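Giardin subunit alpha-1 (Giardia intestinalis, PDB 4EVF) binds calcium, calcium-dependently binds phospholipids including phosphatidylserine, and takes part in parasite attachment and cytoskeletal remodelling as an annexin of the Giardia cytoskeleton. Local coordinates at residues G60-L66 and R283-L288; L86-N90 and D125-V130; D91-D97 and K246-I251; A232-N236 and A265-Y269. All coordinates share one frame; numbering follows the deposited sequence.

Contact 1: G60-L66 and R283-L288; sequences GGSEESL and RMAPIL
E63 and M284 bring the two backbones closest, with CA atoms 6.0 Å apart, where helix segments 62-66 and 284-288 run nearly side by side, their axes 10.6 Å apart and their N-to-C directions differing by 25°. E63 has the largest area buried by the contact. Its carboxylate lies stacked on the R283 guanidinium with the planes only 11° apart. E63 OE1 sits over one face, 3.4 Å from R283 NH1. This is a salt bridge of charge alone, because no N-H points at the oxygen. R283 reaches this far because its chain is extended from CG to NE, and its edge then meets the carbonyl of G60 just ahead of the helix. The modelled NH1 to G60 O separation of 2.4 Å is too short to be taken as exact. R283 NH2 also forms a salt bridge with E20.

The two segments fall in the predicted first and fourth annexin repeats, so the contact joins the beginning and end of the four-repeat fold. The E63 side chain also touches three other acidic residues, E20, E245 and D281.

Apolar atoms close the seam. I287 CD1 touches E63 CG at 3.5 Å, M284 CE touches S62 CB at 3.7 Å, and further along the helices L66 CD2 meets L288 CD2 at 3.8 Å.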
# COMPACT_ATOMS: atom_id res chain seq x y z
N GLY A 60 6.75 17.93 -13.38
CA GLY A 60 6.94 17.74 -11.97
C GLY A 60 5.61 17.58 -11.29
O GLY A 60 4.58 17.52 -11.92
N GLY A 61 5.63 17.58 -9.99
CA GLY A 61 4.38 17.33 -9.35
C GLY A 61 4.36 15.85 -9.05
O GLY A 61 5.36 15.16 -9.28
N SER A 62 3.27 15.38 -8.48
CA SER A 62 3.17 13.99 -8.07
C SER A 62 3.29 13.03 -9.25
O SER A 62 3.63 11.86 -9.06
CB SER A 62 1.86 13.73 -7.31
OG SER A 62 1.91 14.28 -6.01
N GLU A 63 2.99 13.53 -10.45
CA GLU A 63 3.06 12.72 -11.67
C GLU A 63 4.49 12.26 -11.94
O GLU A 63 4.74 11.08 -12.17
CB GLU A 63 2.55 13.50 -12.89
CG GLU A 63 1.04 13.71 -12.94
CD GLU A 63 0.59 14.94 -12.19
OE1 GLU A 63 1.45 15.53 -11.49
OE2 GLU A 63 -0.60 15.32 -12.30
N GLU A 64 5.43 13.21 -11.92
CA GLU A 64 6.82 12.88 -12.18
C GLU A 64 7.36 11.99 -11.06
O GLU A 64 8.02 10.98 -11.31
CB GLU A 64 7.67 14.14 -12.36
CG GLU A 64 8.55 14.49 -11.18
CD GLU A 64 9.62 15.51 -11.53
OE1 GLU A 64 10.28 16.01 -10.59
OE2 GLU A 64 9.80 15.82 -12.73
N SER A 65 7.05 12.35 -9.82
CA SER A 65 7.51 11.58 -8.66
C SER A 65 7.08 10.12 -8.75
O SER A 65 7.90 9.22 -8.51
CB SER A 65 7.01 12.20 -7.36
OG SER A 65 7.64 13.45 -7.13
N LEU A 66 5.81 9.89 -9.08
CA LEU A 66 5.27 8.56 -9.28
C LEU A 66 6.02 7.77 -10.36
O LEU A 66 6.38 6.60 -10.16
CB LEU A 66 3.78 8.63 -9.62
CG LEU A 66 3.09 7.34 -10.10
CD1 LEU A 66 3.33 6.18 -9.14
CD2 LEU A 66 1.58 7.52 -10.31
N ARG A 283 -4.00 15.75 -16.12
CA ARG A 283 -2.66 15.15 -16.21
C ARG A 283 -2.57 13.83 -15.43
O ARG A 283 -2.21 12.79 -15.99
CB ARG A 283 -1.61 16.16 -15.72
CG ARG A 283 -0.16 15.70 -15.85
CD ARG A 283 0.78 16.69 -15.19
NE ARG A 283 2.18 16.28 -15.26
CZ ARG A 283 3.14 16.81 -14.49
NH1 ARG A 283 2.84 17.74 -13.61
NH2 ARG A 283 4.39 16.39 -14.61
N MET A 284 -2.89 13.88 -14.14
CA MET A 284 -2.73 12.72 -13.26
C MET A 284 -3.63 11.55 -13.62
O MET A 284 -3.21 10.39 -13.57
CB MET A 284 -3.00 13.12 -11.81
CG MET A 284 -3.02 11.94 -10.84
SD MET A 284 -1.39 11.15 -10.67
CE MET A 284 -0.49 12.46 -9.84
N ALA A 285 -4.89 11.84 -13.96
CA ALA A 285 -5.87 10.77 -14.16
C ALA A 285 -5.48 9.72 -15.22
O ALA A 285 -5.58 8.52 -14.97
CB ALA A 285 -7.25 11.34 -14.43
N PRO A 286 -5.08 10.17 -16.42
CA PRO A 286 -4.72 9.16 -17.42
C PRO A 286 -3.54 8.31 -16.97
O PRO A 286 -3.46 7.13 -17.29
CB PRO A 286 -4.36 9.99 -18.66
CG PRO A 286 -4.17 11.39 -18.17
CD PRO A 286 -5.05 11.53 -16.97
N ILE A 287 -2.63 8.93 -16.23
CA ILE A 287 -1.49 8.20 -15.70
C ILE A 287 -1.97 7.09 -14.77
O ILE A 287 -1.59 5.93 -14.93
CB ILE A 287 -0.51 9.13 -14.97
CG1 ILE A 287 0.18 10.05 -15.98
CG2 ILE A 287 0.51 8.31 -14.18
CD1 ILE A 287 0.99 11.16 -15.34
N LEU A 288 -2.84 7.43 -13.81
CA LEU A 288 -3.34 6.43 -12.87
C LEU A 288 -4.14 5.32 -13.55
O LEU A 288 -3.91 4.13 -13.29
CB LEU A 288 -4.15 7.08 -11.73
CG LEU A 288 -3.44 8.02 -10.75
CD1 LEU A 288 -4.44 8.57 -9.70
CD2 LEU A 288 -2.24 7.34 -10.06

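Contact 2: L86-N90 and D125-V130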
# COMPACT_ATOMS: atom_id res chain seq x y z
N LEU A 86 7.04 10.68 9.16
CA LEU A 86 7.51 10.92 10.52
C LEU A 86 8.18 12.28 10.68
O LEU A 86 8.41 12.73 11.80
CB LEU A 86 8.49 9.82 10.97
CG LEU A 86 7.91 8.42 11.18
CD1 LEU A 86 9.02 7.36 11.37
CD2 LEU A 86 6.92 8.40 12.34
N SER A 87 8.50 12.92 9.56
CA SER A 87 9.28 14.16 9.58
C SER A 87 8.55 15.32 10.28
O SER A 87 9.18 16.14 10.94
CB SER A 87 9.72 14.56 8.16
OG SER A 87 8.61 14.78 7.31
N GLY A 88 7.23 15.38 10.13
CA GLY A 88 6.43 16.40 10.79
C GLY A 88 5.39 15.77 11.70
O GLY A 88 5.64 14.76 12.35
N ARG A 89 4.20 16.38 11.75
CA ARG A 89 3.06 15.77 12.43
C ARG A 89 2.83 14.39 11.84
O ARG A 89 2.84 14.23 10.61
CB ARG A 89 1.84 16.64 12.19
CG ARG A 89 0.77 16.60 13.26
CD ARG A 89 -0.18 17.79 13.03
NE ARG A 89 0.29 18.56 11.88
CZ ARG A 89 -0.48 19.32 11.11
NH1 ARG A 89 -1.78 19.43 11.37
NH2 ARG A 89 0.05 19.97 10.07
N ASN A 90 2.61 13.38 12.67
CA ASN A 90 2.48 12.01 12.15
C ASN A 90 1.45 11.91 11.02
O ASN A 90 0.30 12.30 11.20
CB ASN A 90 2.13 11.02 13.26
CG ASN A 90 3.24 10.85 14.29
OD1 ASN A 90 4.42 11.11 14.03
ND2 ASN A 90 2.86 10.43 15.48
N ASP A 125 12.44 4.42 15.44
CA ASP A 125 12.05 5.77 15.02
C ASP A 125 10.54 5.93 14.97
O ASP A 125 10.00 6.96 15.34
CB ASP A 125 12.61 6.09 13.63
CG ASP A 125 13.94 6.83 13.67
OD1 ASP A 125 14.53 6.93 14.77
OD2 ASP A 125 14.38 7.30 12.60
N PHE A 126 9.86 4.90 14.47
CA PHE A 126 8.41 4.91 14.36
C PHE A 126 7.75 4.98 15.73
O PHE A 126 6.98 5.90 16.01
CB PHE A 126 7.93 3.65 13.62
CG PHE A 126 6.50 3.70 13.21
CD1 PHE A 126 5.51 3.19 14.03
CD2 PHE A 126 6.13 4.24 11.98
CE1 PHE A 126 4.17 3.22 13.65
CE2 PHE A 126 4.80 4.28 11.60
CZ PHE A 126 3.82 3.76 12.44
N MET A 127 8.06 4.02 16.60
CA MET A 127 7.43 4.00 17.92
C MET A 127 7.78 5.24 18.76
O MET A 127 6.98 5.68 19.59
CB MET A 127 7.77 2.71 18.69
CG MET A 127 7.31 1.43 18.00
SD MET A 127 5.58 1.44 17.47
CE MET A 127 4.71 1.67 19.02
N LYS A 128 8.97 5.79 18.53
CA LYS A 128 9.38 7.04 19.16
C LYS A 128 8.31 8.11 18.96
O LYS A 128 7.87 8.76 19.92
CB LYS A 128 10.71 7.49 18.55
CG LYS A 128 11.15 8.93 18.87
CD LYS A 128 12.33 9.32 17.97
CE LYS A 128 12.53 10.84 17.89
NZ LYS A 128 12.97 11.42 19.19
N ASP A 129 7.87 8.27 17.72
CA ASP A 129 7.00 9.38 17.37
C ASP A 129 5.52 9.03 17.52
O ASP A 129 4.68 9.92 17.59
CB ASP A 129 7.29 9.85 15.94
CG ASP A 129 8.41 10.90 15.88
OD1 ASP A 129 8.86 11.38 16.94
OD2 ASP A 129 8.84 11.25 14.76
N VAL A 130 5.22 7.74 17.55
CA VAL A 130 3.84 7.28 17.65
C VAL A 130 3.39 6.96 19.08
O VAL A 130 2.23 7.18 19.43
CB VAL A 130 3.60 6.07 16.71
CG1 VAL A 130 2.37 5.31 17.12
CG2 VAL A 130 3.51 6.54 15.25
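L86, D129 and N90 bury the most surface here: L86 and N90 both meet D129 from across the contact, and L86 also reaches F126. L86 sends its two methyls to separate places on helix 122-130: CD1 rests against the backbone at F126 CA, 3.9 Å away, while CD2 reaches D129 CB at the same 3.9 Å. CD2 also comes obliquely to the F126 ring, 4.2 Å from its CD2.

N90 supplies the hydrogen bond of the contact. N90 ND2 donates to D129 O over 2.8 Å with an N-H...O angle of 174°, and the oxygen lies practically in the N90 amide plane. On the acceptor side the approach is less regular, since the donor stands well above the carbonyl plane. The chi1 of -66° places CG anti to the carbonyl carbon of N90, which turns the amide across to the helix and leaves OD1 3.7 Å from D129 CB.

D129 faces the turn after L86 with its carboxylate: D129 OD2 lies 3.3 Å from L86 O, two acceptors that cannot bond to each other directly. The L86 carbonyl, at the end of helix 74-87 before the loop, and the D129 carboxylate, near the end of helix 122-130, are placed like ligands of a type II annexin calcium site, consistent with such a site in its metal-free, apo state.

Both segments belong to the predicted second repeat. F95 of helix 92-100 packs against L86, N90 and V130 and meets the F126 ring, while helix 135-145 lies against F126 and V130.

Contact 3: D91-D97 and K246-I251; sequences DHMAFFD and KRMRRI
D97 is shared by two arginines of helix 245-255. R247 NH1 donates to D97 OD1 over 3.1 Å at 160°, on the syn side of the carboxylate and close to the guanidinium plane. R250 turns its NE and NH2 edge to D97 OD2, each nitrogen 2.8 Å from it. That oxygen sits too near a neighbour in the model, so the fine geometry here is less certain than the salt bridge. With R250 bent at chi3, its guanidinium lies between the helices: A94 CA covers one face, and R247 CA with K246 O lies against the other, which should limit its rotation.

The segments belong to the predicted repeats 2 and 4, and the contact's centre lies about 7 Å from that of the chain. This buried charged network is consistent with the central hydrophilic pore of annexins, which those repeats line.

Further out, a water bridges charges that do not touch: it donates to D91 OD2 and accepts from R250 NH1 at 3.0 Å and, weakly, from K246 NZ. D91 also caps helix 92-100, its OD1 accepting from A94 N at 3.1 Å from above the carboxylate plane. The axes of segments 92-97 and 246-251 approach to 10.0 Å, with N-to-C directions 22° apart. M93 CB lies 3.6 Å from R247 NH1, and I251 CG2 packs at 3.7 Å against D97 CG.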
# COMPACT_ATOMS: atom_id res chain seq x y z
N ASP A 91 1.85 11.38 9.86
CA ASP A 91 0.94 11.25 8.73
C ASP A 91 0.23 9.90 8.79
O ASP A 91 0.71 8.91 8.24
CB ASP A 91 1.70 11.40 7.39
CG ASP A 91 0.77 11.61 6.19
OD1 ASP A 91 -0.40 11.16 6.24
OD2 ASP A 91 1.21 12.21 5.18
N HIS A 92 -0.93 9.85 9.45
CA HIS A 92 -1.60 8.56 9.65
C HIS A 92 -2.04 7.91 8.34
O HIS A 92 -1.99 6.69 8.19
CB HIS A 92 -2.79 8.69 10.61
CG HIS A 92 -2.40 9.11 12.00
ND1 HIS A 92 -3.31 9.17 13.04
CD2 HIS A 92 -1.21 9.48 12.52
CE1 HIS A 92 -2.69 9.57 14.13
NE2 HIS A 92 -1.42 9.77 13.85
N MET A 93 -2.50 8.72 7.39
CA MET A 93 -2.89 8.17 6.10
C MET A 93 -1.70 7.48 5.46
O MET A 93 -1.82 6.36 4.96
CB MET A 93 -3.48 9.24 5.18
CG MET A 93 -4.90 9.64 5.57
SD MET A 93 -5.58 10.91 4.48
CE MET A 93 -4.52 12.29 4.90
N ALA A 94 -0.55 8.14 5.49
CA ALA A 94 0.68 7.58 4.93
C ALA A 94 1.07 6.30 5.67
O ALA A 94 1.56 5.34 5.06
CB ALA A 94 1.79 8.59 4.99
N PHE A 95 0.88 6.30 6.99
CA PHE A 95 1.12 5.09 7.80
C PHE A 95 0.38 3.89 7.21
O PHE A 95 0.96 2.82 7.04
CB PHE A 95 0.67 5.28 9.26
CG PHE A 95 1.57 6.18 10.08
CD1 PHE A 95 2.79 6.61 9.60
CD2 PHE A 95 1.19 6.58 11.36
CE1 PHE A 95 3.62 7.44 10.36
CE2 PHE A 95 2.01 7.40 12.14
CZ PHE A 95 3.23 7.83 11.63
N PHE A 96 -0.91 4.07 6.91
CA PHE A 96 -1.71 2.98 6.34
C PHE A 96 -1.09 2.49 5.04
O PHE A 96 -0.98 1.27 4.81
CB PHE A 96 -3.18 3.40 6.10
CG PHE A 96 -3.88 3.93 7.32
CD1 PHE A 96 -3.56 3.45 8.58
CD2 PHE A 96 -4.84 4.93 7.21
CE1 PHE A 96 -4.19 3.95 9.71
CE2 PHE A 96 -5.47 5.43 8.33
CZ PHE A 96 -5.15 4.94 9.59
N ASP A 97 -0.70 3.44 4.19
CA ASP A 97 -0.16 3.13 2.87
C ASP A 97 1.17 2.38 2.94
O ASP A 97 1.44 1.53 2.10
CB ASP A 97 0.02 4.40 2.03
CG ASP A 97 -1.27 5.20 1.89
OD1 ASP A 97 -2.35 4.65 2.23
OD2 ASP A 97 -1.19 6.36 1.44
N LYS A 246 -1.12 12.49 -3.25
CA LYS A 246 -0.01 11.94 -2.46
C LYS A 246 -0.20 10.46 -2.13
O LYS A 246 0.73 9.67 -2.26
CB LYS A 246 0.25 12.77 -1.20
CG LYS A 246 0.59 14.23 -1.51
CD LYS A 246 1.65 14.76 -0.57
CE LYS A 246 1.19 14.72 0.87
NZ LYS A 246 2.34 14.53 1.82
N ARG A 247 -1.42 10.09 -1.72
CA ARG A 247 -1.76 8.68 -1.50
C ARG A 247 -1.68 7.85 -2.77
O ARG A 247 -1.20 6.71 -2.75
CB ARG A 247 -3.17 8.53 -0.93
CG ARG A 247 -3.70 7.10 -0.96
CD ARG A 247 -3.90 6.55 0.45
NE ARG A 247 -5.13 7.08 1.01
CZ ARG A 247 -5.48 7.03 2.29
NH1 ARG A 247 -4.70 6.47 3.22
NH2 ARG A 247 -6.64 7.55 2.64
N MET A 248 -2.16 8.38 -3.88
CA MET A 248 -2.14 7.61 -5.11
C MET A 248 -0.70 7.36 -5.54
O MET A 248 -0.38 6.29 -6.06
CB MET A 248 -2.96 8.26 -6.22
CG MET A 248 -4.47 8.04 -6.06
SD MET A 248 -4.94 6.31 -5.76
CE MET A 248 -4.72 5.65 -7.42
N ARG A 249 0.17 8.32 -5.27
CA ARG A 249 1.58 8.18 -5.63
C ARG A 249 2.27 7.16 -4.74
O ARG A 249 3.06 6.33 -5.21
CB ARG A 249 2.31 9.52 -5.56
CG ARG A 249 3.80 9.38 -5.80
CD ARG A 249 4.62 10.25 -4.87
NE ARG A 249 6.01 9.80 -4.77
CZ ARG A 249 6.98 10.47 -4.16
NH1 ARG A 249 6.71 11.64 -3.60
NH2 ARG A 249 8.21 9.98 -4.11
N ARG A 250 1.97 7.20 -3.44
CA ARG A 250 2.52 6.22 -2.53
C ARG A 250 2.13 4.81 -2.95
O ARG A 250 3.00 4.01 -3.27
CB ARG A 250 2.11 6.50 -1.08
CG ARG A 250 2.77 7.76 -0.50
CD ARG A 250 2.53 7.88 1.00
NE ARG A 250 1.11 7.97 1.32
CZ ARG A 250 0.46 9.12 1.56
NH1 ARG A 250 1.12 10.27 1.52
NH2 ARG A 250 -0.83 9.10 1.86
N ILE A 251 0.84 4.51 -2.99
CA ILE A 251 0.42 3.12 -3.23
C ILE A 251 0.64 2.64 -4.66
O ILE A 251 0.95 1.46 -4.89
CB ILE A 251 -1.04 2.85 -2.76
CG1 ILE A 251 -2.07 3.38 -3.75
CG2 ILE A 251 -1.29 3.43 -1.37
CD1 ILE A 251 -3.50 3.31 -3.19
O HOH W 1 -0.04 12.57 3.08

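Contact 4: A232-N236 and A265-Y269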
# COMPACT_ATOMS: atom_id res chain seq x y z
N ALA A 232 -8.01 -1.49 -3.13
CA ALA A 232 -9.30 -0.98 -3.61
C ALA A 232 -9.84 0.10 -2.67
O ALA A 232 -10.24 1.18 -3.11
CB ALA A 232 -10.30 -2.10 -3.72
N TYR A 233 -9.86 -0.22 -1.38
CA TYR A 233 -10.33 0.69 -0.34
C TYR A 233 -9.52 2.00 -0.24
O TYR A 233 -10.08 3.09 -0.12
CB TYR A 233 -10.30 -0.03 1.01
CG TYR A 233 -10.61 0.88 2.19
CD1 TYR A 233 -11.87 1.47 2.32
CD2 TYR A 233 -9.66 1.15 3.16
CE1 TYR A 233 -12.16 2.30 3.39
CE2 TYR A 233 -9.95 1.99 4.24
CZ TYR A 233 -11.20 2.56 4.34
OH TYR A 233 -11.52 3.40 5.40
N LEU A 234 -8.20 1.87 -0.25
CA LEU A 234 -7.36 3.04 -0.18
C LEU A 234 -7.44 3.85 -1.49
O LEU A 234 -7.37 5.07 -1.47
CB LEU A 234 -5.92 2.64 0.15
CG LEU A 234 -5.58 2.12 1.56
CD1 LEU A 234 -4.13 1.64 1.74
CD2 LEU A 234 -5.97 3.10 2.66
N ILE A 235 -7.80 3.32 -2.58
CA ILE A 235 -7.99 4.11 -3.81
C ILE A 235 -9.30 4.85 -3.77
O ILE A 235 -9.39 6.01 -4.16
CB ILE A 235 -7.91 3.22 -5.06
CG1 ILE A 235 -6.46 2.81 -5.30
CG2 ILE A 235 -8.48 3.93 -6.29
CD1 ILE A 235 -6.32 1.77 -6.40
N ASN A 236 -10.33 4.18 -3.25
CA ASN A 236 -11.62 4.83 -3.06
C ASN A 236 -11.52 6.02 -2.09
O ASN A 236 -12.07 7.10 -2.34
CB ASN A 236 -12.65 3.79 -2.63
CG ASN A 236 -14.04 4.38 -2.48
OD1 ASN A 236 -14.52 4.56 -1.36
ND2 ASN A 236 -14.69 4.68 -3.60
N ALA A 265 -12.12 -5.85 -7.12
CA ALA A 265 -12.57 -5.68 -5.75
C ALA A 265 -13.18 -4.30 -5.56
O ALA A 265 -13.90 -4.05 -4.60
CB ALA A 265 -11.42 -5.88 -4.78
N TYR A 266 -12.87 -3.40 -6.49
CA TYR A 266 -13.36 -2.02 -6.41
C TYR A 266 -14.86 -1.92 -6.71
O TYR A 266 -15.51 -0.92 -6.39
CB TYR A 266 -12.58 -1.12 -7.36
CG TYR A 266 -12.80 0.35 -7.10
CD1 TYR A 266 -12.00 1.04 -6.20
CD2 TYR A 266 -13.84 1.04 -7.72
CE1 TYR A 266 -12.20 2.39 -5.94
CE2 TYR A 266 -14.06 2.39 -7.46
CZ TYR A 266 -13.24 3.05 -6.57
OH TYR A 266 -13.43 4.38 -6.31
N LYS A 267 -15.41 -2.96 -7.33
CA LYS A 267 -16.81 -2.96 -7.76
C LYS A 267 -17.79 -2.70 -6.63
O LYS A 267 -18.91 -2.24 -6.87
CB LYS A 267 -17.15 -4.26 -8.49
CG LYS A 267 -16.39 -4.44 -9.78
N ILE A 268 -17.38 -2.97 -5.39
CA ILE A 268 -18.23 -2.66 -4.25
C ILE A 268 -18.36 -1.14 -4.03
O ILE A 268 -19.28 -0.69 -3.36
CB ILE A 268 -17.74 -3.34 -2.95
CG1 ILE A 268 -16.38 -2.79 -2.53
CG2 ILE A 268 -17.67 -4.85 -3.12
CD1 ILE A 268 -15.81 -3.45 -1.31
N TYR A 269 -17.44 -0.37 -4.59
CA TYR A 269 -17.51 1.09 -4.46
C TYR A 269 -18.06 1.72 -5.73
O TYR A 269 -18.81 2.70 -5.68
CB TYR A 269 -16.14 1.67 -4.13
CG TYR A 269 -15.47 0.96 -2.98
CD1 TYR A 269 -14.37 0.15 -3.19
CD2 TYR A 269 -15.96 1.09 -1.69
CE1 TYR A 269 -13.76 -0.51 -2.15
CE2 TYR A 269 -15.36 0.44 -0.63
CZ TYR A 269 -14.25 -0.36 -0.86
OH TYR A 269 -13.64 -1.02 0.18
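Two groups grip Y266 OH: N236 ND2 donates to it across the contact, and D275 OD2 of helix 272-279 hydrogen-bonds it as well. The N236 ND2 to Y266 OH bond measures 3.0 Å and is almost straight, at 174°, with the oxygen lying in the N236 amide plane. Since D275 offers a carboxylate, the hydroxyl probably gives its own proton there while it accepts from the amide.

N236 reaches the loop because its CG is anti to the backbone N (chi1 -177°), which carries the amide between two tyrosines. It lies nearly flat on Y269, the amide and ring planes being stacked, with N236 CG 3.7 Å from Y269 CG. N236 CB stands over the Y269 face, 4.2 Å from the ring centroid and 19° from its normal, a CH-pi contact; I268 CG1 covers the other face from within the loop. Toward Y266 the amide is steeply tilted instead.

Apolar contacts surround this pairing. A232 CB packs 4.1 Å from A265 CB and equally far from Y269 CE1. I235 CG2 touches Y266 CE1 at 4.0 Å. At the far end of its ring, Y269 OH lies 3.6 Å from Y233 CB.

Both segments lie in the predicted fourth repeat, where the contact ties helix 227-240 to the linker between helices 262-265 and 272-279. Helix 211-225 packs against Y233 and Y269, helix 245-255 against I235, and M272 of helix 272-279 against I235 and Y266.

Contact 3 is the most deeply buried, and the centres of contacts 1, 2 and 4 lie about 14 to 15 Å from its own. Contacts 1 and 3 join different predicted repeats and use charge to do so: a stacked ion pair in contact 1, an arginine network in contact 3. Contacts 2 and 4 stay within one repeat each and rely on a single hydrogen bond from an asparagine side-chain amide, set among apolar or aromatic groups. M248 of helix 245-255 touches L288 of contact 1 and I235 of contact 4. F95, within contact 3, packs against contact 2, whose centre lies about 19 Å from that of the chain, on the opposite side from contact 4.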